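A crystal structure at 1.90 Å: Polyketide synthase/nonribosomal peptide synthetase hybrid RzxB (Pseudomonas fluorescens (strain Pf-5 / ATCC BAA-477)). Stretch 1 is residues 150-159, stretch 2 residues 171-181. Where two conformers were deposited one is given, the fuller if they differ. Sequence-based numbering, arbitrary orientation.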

# COMPACT_ATOMS: atom_id res chain seq x y z
N GLN A 150 7.80 21.78 -11.77
CA GLN A 150 6.51 22.41 -11.53
C GLN A 150 6.02 22.03 -10.15
O GLN A 150 6.00 20.85 -9.80
CB GLN A 150 5.50 21.97 -12.60
CG GLN A 150 4.06 22.42 -12.38
CD GLN A 150 3.09 21.68 -13.29
OE1 GLN A 150 3.50 21.01 -14.24
NE2 GLN A 150 1.80 21.78 -12.98
N VAL A 151 5.63 23.03 -9.36
CA VAL A 151 5.00 22.78 -8.07
C VAL A 151 3.56 22.38 -8.32
O VAL A 151 2.80 23.12 -8.97
CB VAL A 151 5.09 24.01 -7.16
CG1 VAL A 151 4.28 23.80 -5.88
CG2 VAL A 151 6.55 24.31 -6.81
N VAL A 152 3.16 21.22 -7.82
CA VAL A 152 1.82 20.70 -8.01
C VAL A 152 1.00 21.06 -6.78
O VAL A 152 1.46 20.89 -5.64
CB VAL A 152 1.83 19.19 -8.25
CG1 VAL A 152 0.41 18.66 -8.41
CG2 VAL A 152 2.66 18.86 -9.49
N ASP A 153 -0.21 21.56 -7.00
CA ASP A 153 -1.11 21.92 -5.91
C ASP A 153 -1.65 20.65 -5.27
O ASP A 153 -2.42 19.91 -5.90
CB ASP A 153 -2.24 22.81 -6.43
CG ASP A 153 -3.20 23.22 -5.34
OD1 ASP A 153 -2.92 22.96 -4.15
OD2 ASP A 153 -4.25 23.81 -5.67
N VAL A 154 -1.25 20.38 -4.03
CA VAL A 154 -1.67 19.16 -3.35
C VAL A 154 -3.19 19.13 -3.21
O VAL A 154 -3.82 18.08 -3.39
CB VAL A 154 -0.96 19.03 -1.99
CG1 VAL A 154 -1.71 18.07 -1.06
CG2 VAL A 154 0.47 18.56 -2.19
N GLU A 155 -3.79 20.27 -2.88
CA GLU A 155 -5.24 20.31 -2.73
C GLU A 155 -5.94 20.04 -4.06
O GLU A 155 -7.03 19.46 -4.08
CB GLU A 155 -5.68 21.66 -2.16
CG GLU A 155 -5.23 21.89 -0.73
CD GLU A 155 -5.80 20.86 0.23
OE1 GLU A 155 -6.90 20.34 -0.04
OE2 GLU A 155 -5.15 20.57 1.25
N ALA A 156 -5.33 20.44 -5.18
CA ALA A 156 -5.88 20.08 -6.48
C ALA A 156 -5.86 18.57 -6.67
O ALA A 156 -6.77 18.00 -7.29
CB ALA A 156 -5.09 20.77 -7.59
N CYS A 157 -4.83 17.89 -6.14
CA CYS A 157 -4.78 16.44 -6.23
C CYS A 157 -5.89 15.80 -5.40
O CYS A 157 -6.59 14.89 -5.87
CB CYS A 157 -3.41 15.93 -5.79
SG CYS A 157 -2.06 16.40 -6.90
N TYR A 158 -6.07 16.26 -4.16
CA TYR A 158 -7.13 15.70 -3.32
C TYR A 158 -8.51 16.04 -3.87
O TYR A 158 -9.44 15.24 -3.72
CB TYR A 158 -6.98 16.18 -1.88
CG TYR A 158 -5.85 15.49 -1.15
CD1 TYR A 158 -5.85 14.11 -0.99
CD2 TYR A 158 -4.78 16.21 -0.62
CE1 TYR A 158 -4.82 13.46 -0.34
CE2 TYR A 158 -3.74 15.57 0.04
CZ TYR A 158 -3.77 14.19 0.18
OH TYR A 158 -2.75 13.53 0.83
N GLN A 159 -8.66 17.21 -4.50
CA GLN A 159 -9.94 17.54 -5.12
C GLN A 159 -10.23 16.61 -6.29
O GLN A 159 -11.39 16.26 -6.55
CB GLN A 159 -9.94 19.00 -5.59
CG GLN A 159 -10.40 19.20 -7.03
CD GLN A 159 -10.65 20.66 -7.38
OE1 GLN A 159 -11.76 21.03 -7.77
NE2 GLN A 159 -9.63 21.49 -7.23
N GLY A 171 -5.61 11.64 8.86
CA GLY A 171 -4.55 10.66 9.04
C GLY A 171 -4.06 10.04 7.75
O GLY A 171 -2.97 9.46 7.73
N HIS A 172 -4.85 10.13 6.67
CA HIS A 172 -4.43 9.62 5.37
C HIS A 172 -4.29 10.73 4.33
O HIS A 172 -4.12 10.44 3.14
CB HIS A 172 -5.42 8.55 4.87
CG HIS A 172 -5.17 7.20 5.47
ND1 HIS A 172 -4.77 6.12 4.71
CD2 HIS A 172 -5.27 6.75 6.74
CE1 HIS A 172 -4.63 5.07 5.50
NE2 HIS A 172 -4.93 5.42 6.73
N ARG A 173 -4.36 11.99 4.74
CA ARG A 173 -4.05 13.12 3.86
C ARG A 173 -2.62 13.60 4.12
O ARG A 173 -2.37 14.72 4.55
CB ARG A 173 -5.04 14.26 4.07
CG ARG A 173 -6.42 14.01 3.49
CD ARG A 173 -7.36 15.14 3.86
NE ARG A 173 -6.94 16.41 3.29
CZ ARG A 173 -7.42 16.95 2.17
NH1 ARG A 173 -8.36 16.33 1.46
NH2 ARG A 173 -6.95 18.12 1.75
N ARG A 174 -1.67 12.71 3.83
CA ARG A 174 -0.29 12.90 4.24
C ARG A 174 0.60 13.45 3.13
O ARG A 174 1.82 13.54 3.32
CB ARG A 174 0.28 11.58 4.76
CG ARG A 174 -0.58 10.93 5.84
CD ARG A 174 -0.47 11.63 7.17
NE ARG A 174 -1.27 12.85 7.27
CZ ARG A 174 -0.81 14.03 7.69
NH1 ARG A 174 0.45 14.19 8.07
NH2 ARG A 174 -1.64 15.06 7.76
N LEU A 175 0.03 13.81 1.98
CA LEU A 175 0.80 14.49 0.95
C LEU A 175 1.09 15.91 1.42
O LEU A 175 0.17 16.73 1.55
CB LEU A 175 0.03 14.50 -0.37
CG LEU A 175 0.05 13.24 -1.23
CD1 LEU A 175 -0.72 13.48 -2.52
CD2 LEU A 175 1.47 12.76 -1.54
N LEU A 176 2.36 16.22 1.66
CA LEU A 176 2.76 17.53 2.14
C LEU A 176 3.23 18.45 1.01
O LEU A 176 2.99 19.66 1.08
CB LEU A 176 3.88 17.39 3.18
CG LEU A 176 3.51 16.57 4.42
CD1 LEU A 176 4.69 16.47 5.37
CD2 LEU A 176 2.30 17.16 5.14
N SER A 177 3.88 17.91 -0.00
CA SER A 177 4.29 18.70 -1.15
C SER A 177 4.50 17.78 -2.35
O SER A 177 4.75 16.58 -2.20
CB SER A 177 5.57 19.50 -0.85
OG SER A 177 6.67 18.63 -0.63
N LEU A 178 4.39 18.37 -3.54
CA LEU A 178 4.54 17.65 -4.79
C LEU A 178 5.25 18.56 -5.78
O LEU A 178 4.91 19.74 -5.89
CB LEU A 178 3.20 17.22 -5.39
CG LEU A 178 2.36 16.13 -4.72
CD1 LEU A 178 0.97 16.08 -5.35
CD2 LEU A 178 3.05 14.78 -4.81
N VAL A 179 6.23 18.01 -6.49
CA VAL A 179 6.85 18.69 -7.62
C VAL A 179 6.93 17.71 -8.79
O VAL A 179 7.20 16.52 -8.59
CB VAL A 179 8.24 19.25 -7.28
CG1 VAL A 179 8.13 20.27 -6.15
CG2 VAL A 179 9.20 18.13 -6.90
N ARG A 180 6.69 18.21 -9.99
CA ARG A 180 6.66 17.39 -11.20
C ARG A 180 7.74 17.85 -12.16
O ARG A 180 7.93 19.05 -12.38
CB ARG A 180 5.30 17.46 -11.88
CG ARG A 180 5.23 16.65 -13.17
CD ARG A 180 3.84 16.66 -13.78
NE ARG A 180 3.82 15.93 -15.04
CZ ARG A 180 2.76 15.83 -15.83
NH1 ARG A 180 1.62 16.42 -15.51
NH2 ARG A 180 2.85 15.13 -16.96
N GLN A 181 8.46 16.88 -12.73
CA GLN A 181 9.46 17.13 -13.76
C GLN A 181 9.21 16.14 -14.89
O GLN A 181 9.67 15.00 -14.84
CB GLN A 181 10.88 16.99 -13.21
CG GLN A 181 11.97 17.30 -14.23
CD GLN A 181 12.04 18.78 -14.56
OE1 GLN A 181 11.47 19.23 -15.55
NE2 GLN A 181 12.76 19.53 -13.74
O HOH W 1 3.26 21.04 -3.62

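The two stretches meet first as antiparallel strands and then as the start of a helix, running at 101° to the strand of the second stretch. Gln150 and Arg180 form a hydrogen-bonded pair, with Gln150 N to Arg180 O at 2.8 Å and Arg180 N to Gln150 O at 2.7 Å. Val152 N donates to Leu178 O (3.0 Å), and on the return side a water bridges the gap, donating to Val152 O (2.7 Å) and accepting from Leu178 N (2.9 Å). Val151 and Val179 share one face of the sheet, whereas Val152 and Leu178 share the other, their CB atoms 3.7 Å apart.

Asp153 caps the helix through a weak bond from Glu155 N to OD1 (3.1 Å). Val154, with chi1 at 160° (t), spans from Leu175 to Leu178: CG1 lies 4.0 Å from Leu175 CB and CG2 4.0 Å from Leu178 CG. With chi1 m and chi2 t, Leu178 places CD1 3.4 Å from Cys157 SG.

Tyr158, also m, extends its ring so that OH accepts from Leu175 N (3.0 Å). Over one ring face lies the Arg173 guanidinium, its CZ 4.3 Å from the ring centroid, a cation-pi contact. Arg173, m at chi1, t at chi2 and p at chi3, with chi4 at 98°, starts out sideways, but its end comes nearer to the helix, and Glu155, m at chi1 and chi2, meets the guanidinium edge in a salt bridge (OE1 to Arg173 NH2, 2.9 Å).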